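Local coordinates for capsular polysaccharide export system protein KpsC (Thermosulfurimonas dismutans, PDB 6MGB) that is a beta-2,4 Kdo transferase, probably using CMP-Kdo, that helps build the glycolipid to which Gram-negative capsules are tethered, at residues 71-76 with 96-101; 90-95 with 298-303. All coordinates share one frame; numbering follows the deposited sequence.

Contact 1: residues 71-76 with 96-101; sequences ALEDGF and VGIYYD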
# COMPACT_ATOMS: atom_id res chain seq x y z
N ALA A 71 -2.16 10.20 10.26
CA ALA A 71 -1.62 10.05 8.91
C ALA A 71 -2.68 9.40 8.02
O ALA A 71 -3.13 8.29 8.30
CB ALA A 71 -0.35 9.20 8.93
N LEU A 72 -3.08 10.10 6.96
CA LEU A 72 -4.12 9.63 6.05
C LEU A 72 -3.50 9.19 4.73
O LEU A 72 -2.61 9.87 4.20
CB LEU A 72 -5.16 10.72 5.79
CG LEU A 72 -5.71 11.44 7.03
CD1 LEU A 72 -6.67 12.54 6.62
CD2 LEU A 72 -6.39 10.46 7.97
N GLU A 73 -3.96 8.06 4.21
CA GLU A 73 -3.53 7.56 2.91
C GLU A 73 -4.69 6.81 2.27
O GLU A 73 -5.65 6.43 2.94
CB GLU A 73 -2.31 6.63 3.03
CG GLU A 73 -1.08 7.21 3.73
CD GLU A 73 -0.28 8.15 2.84
OE1 GLU A 73 0.63 8.83 3.37
OE2 GLU A 73 -0.55 8.21 1.63
N ASP A 74 -4.58 6.59 0.96
CA ASP A 74 -5.51 5.70 0.29
C ASP A 74 -5.41 4.30 0.88
O ASP A 74 -4.32 3.85 1.27
CB ASP A 74 -5.23 5.65 -1.21
CG ASP A 74 -5.62 6.94 -1.91
OD1 ASP A 74 -6.53 7.64 -1.42
OD2 ASP A 74 -5.02 7.24 -2.96
N GLY A 75 -6.54 3.61 0.96
CA GLY A 75 -6.54 2.23 1.41
C GLY A 75 -5.81 1.33 0.43
O GLY A 75 -5.48 1.70 -0.70
N PHE A 76 -5.54 0.11 0.90
CA PHE A 76 -4.86 -0.87 0.05
C PHE A 76 -5.73 -1.30 -1.12
O PHE A 76 -5.22 -1.57 -2.21
CB PHE A 76 -4.42 -2.07 0.89
CG PHE A 76 -3.32 -1.76 1.87
CD1 PHE A 76 -2.18 -1.09 1.46
CD2 PHE A 76 -3.43 -2.15 3.19
CE1 PHE A 76 -1.17 -0.81 2.36
CE2 PHE A 76 -2.42 -1.87 4.09
CZ PHE A 76 -1.29 -1.19 3.68
N VAL A 96 -0.60 6.49 14.96
CA VAL A 96 0.68 6.13 15.56
C VAL A 96 1.80 6.59 14.63
O VAL A 96 2.67 7.38 15.03
CB VAL A 96 0.76 4.62 15.82
CG1 VAL A 96 2.15 4.21 16.29
CG2 VAL A 96 -0.29 4.21 16.85
N GLY A 97 1.79 6.09 13.40
CA GLY A 97 2.75 6.48 12.39
C GLY A 97 2.12 6.35 11.02
O GLY A 97 1.05 6.91 10.77
N ILE A 98 2.77 5.61 10.12
CA ILE A 98 2.15 5.23 8.85
C ILE A 98 2.83 3.97 8.34
O ILE A 98 4.02 3.74 8.58
CB ILE A 98 2.20 6.38 7.82
CG1 ILE A 98 1.25 6.09 6.64
CG2 ILE A 98 3.62 6.60 7.31
CD1 ILE A 98 -0.22 5.94 7.04
N TYR A 99 2.06 3.15 7.62
CA TYR A 99 2.47 1.77 7.38
C TYR A 99 3.80 1.68 6.64
O TYR A 99 4.60 0.77 6.90
CB TYR A 99 1.39 1.02 6.59
CG TYR A 99 1.11 1.58 5.22
CD1 TYR A 99 0.14 2.56 5.03
CD2 TYR A 99 1.80 1.13 4.10
CE1 TYR A 99 -0.12 3.07 3.77
CE2 TYR A 99 1.54 1.63 2.84
CZ TYR A 99 0.58 2.60 2.68
OH TYR A 99 0.32 3.11 1.42
N TYR A 100 4.07 2.60 5.71
CA TYR A 100 5.28 2.51 4.91
C TYR A 100 6.49 3.15 5.59
O TYR A 100 7.59 3.08 5.04
CB TYR A 100 5.07 3.14 3.53
CG TYR A 100 4.61 4.58 3.52
CD1 TYR A 100 5.51 5.62 3.69
CD2 TYR A 100 3.28 4.90 3.30
CE1 TYR A 100 5.09 6.94 3.67
CE2 TYR A 100 2.85 6.21 3.28
CZ TYR A 100 3.76 7.23 3.46
OH TYR A 100 3.34 8.54 3.43
N ASP A 101 6.32 3.75 6.76
CA ASP A 101 7.43 4.38 7.48
C ASP A 101 8.02 3.36 8.46
O ASP A 101 7.49 3.16 9.56
CB ASP A 101 6.95 5.63 8.21
CG ASP A 101 8.07 6.32 8.97
OD1 ASP A 101 9.21 5.81 8.96
OD2 ASP A 101 7.80 7.37 9.59
O HOH W 1 -2.02 3.55 0.05
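Ala71 presses its CB against the bend at Gly97 and Ile98, coming 3.3 Å from Gly97 O and 3.8 Å from Ile98 CD1. Two residues on, Glu73 points to the same side of the strand, and its CG lies 3.6 Å from Ile98 CD1. The Glu73 chain then bends at chi2 (-78°), which swings the carboxylate over to Tyr100. There Tyr100 OH donates to Glu73 OE1 at 2.7 Å, reaching it from above the carboxylate plane, 46° out of it, while the carboxylate lies at the edge of the phenol ring. Asp74 takes part through its backbone: one water donates to Asp74 O and also pairs with Tyr99 OH, 2.7 Å away. At the end of the segment, Phe76 turns its edge to the face of Tyr99 in a T-shaped stack, with centroids 4.9 Å apart and planes at 70°. Tyr100 CD2 lies against the opposite face near its rim, so both faces have an aromatic neighbour. Ile98 to Asp101 form a type I beta turn, which carries both tyrosines at its middle positions. Phe76 O also accepts a bond from Gln248, a CMP-binding residue, and the Tyr99 side chain lies about 6 Å from bound cytidine monophosphate. The chemistry thus implies a turn fixed to the strand, beside the CMP pocket, by a carboxylate–phenol bond, a water bridge, an aromatic stack and the apolar contacts of Ile98.

Contact 2: residues 90-95 with 298-303; sequences SLIVDP and LLYPRY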
# COMPACT_ATOMS: atom_id res chain seq x y z
N SER A 90 -11.57 2.94 0.39
CA SER A 90 -11.14 2.75 1.76
C SER A 90 -10.03 3.74 2.05
O SER A 90 -9.36 4.24 1.14
CB SER A 90 -10.66 1.31 2.02
OG SER A 90 -9.52 1.00 1.23
N LEU A 91 -9.85 4.04 3.33
CA LEU A 91 -8.92 5.06 3.77
C LEU A 91 -8.12 4.53 4.95
O LEU A 91 -8.69 3.92 5.86
CB LEU A 91 -9.65 6.35 4.16
CG LEU A 91 -8.81 7.61 4.31
CD1 LEU A 91 -8.43 8.17 2.95
CD2 LEU A 91 -9.58 8.65 5.12
N ILE A 92 -6.81 4.74 4.92
CA ILE A 92 -5.96 4.40 6.05
C ILE A 92 -5.84 5.63 6.95
O ILE A 92 -5.52 6.73 6.47
CB ILE A 92 -4.58 3.92 5.57
CG1 ILE A 92 -4.70 2.49 5.05
CG2 ILE A 92 -3.55 3.99 6.70
CD1 ILE A 92 -3.49 2.01 4.27
N VAL A 93 -6.10 5.44 8.23
CA VAL A 93 -6.07 6.51 9.23
C VAL A 93 -5.20 5.99 10.37
O VAL A 93 -5.65 5.16 11.16
CB VAL A 93 -7.47 6.89 9.72
CG1 VAL A 93 -7.39 8.01 10.75
CG2 VAL A 93 -8.36 7.29 8.55
N ASP A 94 -3.97 6.47 10.45
CA ASP A 94 -2.98 5.92 11.38
C ASP A 94 -2.61 6.98 12.41
O ASP A 94 -1.91 7.95 12.07
CB ASP A 94 -1.74 5.45 10.63
CG ASP A 94 -0.85 4.55 11.47
OD1 ASP A 94 -0.74 4.81 12.69
OD2 ASP A 94 -0.28 3.60 10.92
N PRO A 95 -3.03 6.84 13.67
CA PRO A 95 -2.65 7.82 14.70
C PRO A 95 -1.31 7.54 15.37
O PRO A 95 -0.93 8.29 16.27
CB PRO A 95 -3.80 7.74 15.71
CG PRO A 95 -4.53 6.45 15.42
CD PRO A 95 -3.92 5.80 14.22
N LEU A 298 -7.93 -6.25 6.50
CA LEU A 298 -9.23 -6.26 7.17
C LEU A 298 -9.31 -5.25 8.31
O LEU A 298 -10.27 -4.46 8.38
CB LEU A 298 -9.56 -7.66 7.69
CG LEU A 298 -10.34 -8.56 6.72
CD1 LEU A 298 -9.46 -9.01 5.57
CD2 LEU A 298 -10.92 -9.76 7.46
N LEU A 299 -8.32 -5.24 9.21
CA LEU A 299 -8.39 -4.42 10.41
C LEU A 299 -7.87 -3.00 10.20
O LEU A 299 -8.46 -2.04 10.72
CB LEU A 299 -7.59 -5.07 11.54
CG LEU A 299 -7.97 -6.50 11.93
CD1 LEU A 299 -7.19 -6.92 13.17
CD2 LEU A 299 -9.46 -6.64 12.16
N TYR A 300 -6.77 -2.85 9.46
CA TYR A 300 -6.07 -1.56 9.43
C TYR A 300 -6.85 -0.50 8.66
O TYR A 300 -7.05 0.60 9.20
CB TYR A 300 -4.66 -1.79 8.88
CG TYR A 300 -3.74 -0.59 8.81
CD1 TYR A 300 -3.44 0.18 9.94
CD2 TYR A 300 -3.11 -0.26 7.62
CE1 TYR A 300 -2.58 1.26 9.86
CE2 TYR A 300 -2.25 0.81 7.53
CZ TYR A 300 -1.99 1.57 8.65
OH TYR A 300 -1.12 2.64 8.55
N PRO A 301 -7.32 -0.75 7.44
CA PRO A 301 -8.02 0.30 6.70
C PRO A 301 -9.45 0.48 7.19
O PRO A 301 -10.04 -0.40 7.81
CB PRO A 301 -8.01 -0.21 5.25
CG PRO A 301 -7.13 -1.44 5.25
CD PRO A 301 -7.21 -1.97 6.63
N ARG A 302 -10.00 1.65 6.88
CA ARG A 302 -11.40 1.96 7.16
C ARG A 302 -12.17 1.91 5.84
O ARG A 302 -11.87 2.67 4.91
CB ARG A 302 -11.55 3.33 7.82
CG ARG A 302 -10.70 3.48 9.06
CD ARG A 302 -11.06 4.72 9.85
NE ARG A 302 -10.26 4.84 11.06
CZ ARG A 302 -10.43 5.78 11.98
NH1 ARG A 302 -11.38 6.69 11.84
NH2 ARG A 302 -9.65 5.80 13.05
N TYR A 303 -13.16 1.03 5.77
CA TYR A 303 -13.94 0.83 4.56
C TYR A 303 -15.30 1.51 4.66
O TYR A 303 -15.90 1.58 5.74
CB TYR A 303 -14.15 -0.66 4.29
CG TYR A 303 -12.89 -1.41 3.93
CD1 TYR A 303 -12.48 -1.51 2.61
CD2 TYR A 303 -12.11 -2.01 4.91
CE1 TYR A 303 -11.33 -2.18 2.27
CE2 TYR A 303 -10.96 -2.69 4.58
CZ TYR A 303 -10.57 -2.77 3.25
OH TYR A 303 -9.42 -3.44 2.91
O HOH W 2 -8.01 -1.26 1.89
O HOH W 3 -7.42 3.32 9.65
O HOH W 4 -7.18 4.11 13.13
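Leu91 and Arg302 form the antiparallel hydrogen-bonded pair of this contact, Leu91 N donating to Arg302 O at 2.9 Å and Arg302 N to Leu91 O. Next to it, Ser90 and Tyr303 make a non-hydrogen-bonded pair, with Ser90 CB 3.4 Å from Tyr303 CD1. One water donates to both Ser90 OG and Tyr303 OH, which also bond to Leu77 O and Tyr297 O respectively. On the side of Leu91, Arg302 runs extended from CG to NE and lays one face of its guanidinium over Val93 CB, which is 3.7 Å from Arg302 NE. A water at the guanidinium edge links Arg302 NH2 to Val93 O, while NH1 reaches back to Phe28 O.

Beyond the paired residues, Tyr300 has its CG anti to the backbone N (chi1 -178°), which swings the ring slantwise across the strand, past the Ile92 side chain, so that its hydroxyl ends at Asp94. Ile92 CG2 lies 3.5 Å from Tyr300 CZ. Asp94 CG, likewise anti to its backbone N (chi1 -165°), presents OD2 at the ring edge, where it accepts a hydrogen bond from Tyr300 OH on its anti side at 2.7 Å, carboxylate and ring planes 78° apart. The same oxygen takes a bond from Leu107 N. A phenylalanine in place of Tyr300 would probably leave Asp94 OD2 without its phenol donor and the ring freer to shift against Ile92. A further water bridges Tyr300 O and Val93 N where direct strand pairing has ended. The chain thus leaves helix 289-299 through Tyr300 and Pro301 to enter strand 302-305, antiparallel to strand 90-94 in a mixed sheet; this sheet and a separate parallel one are consistent with the two-domain GT-B fold.

Overall arrangement
From the N terminus, strand 69-74 runs into the loop through Phe76, and the chain returns as strand 90-94, its antiparallel neighbour. Contact 1 closes a loop of 19 residues that includes strand 90-94, bringing the chain that follows it back over strand 69-74. Contact 2 closes a far longer one: the chain passes through the parallel second sheet and helix 289-299 before strand 302-305 pairs with strand 90-94 on the side away from strand 69-74. The two contacts cross, since segment 90-95 lies between the two segments of contact 1 while its partner 298-303 lies beyond both. They meet where Glu73 O pairs with Ile92 N, so that strand 90-94 joins the C-terminal strands to the N-terminal strands of one mixed sheet.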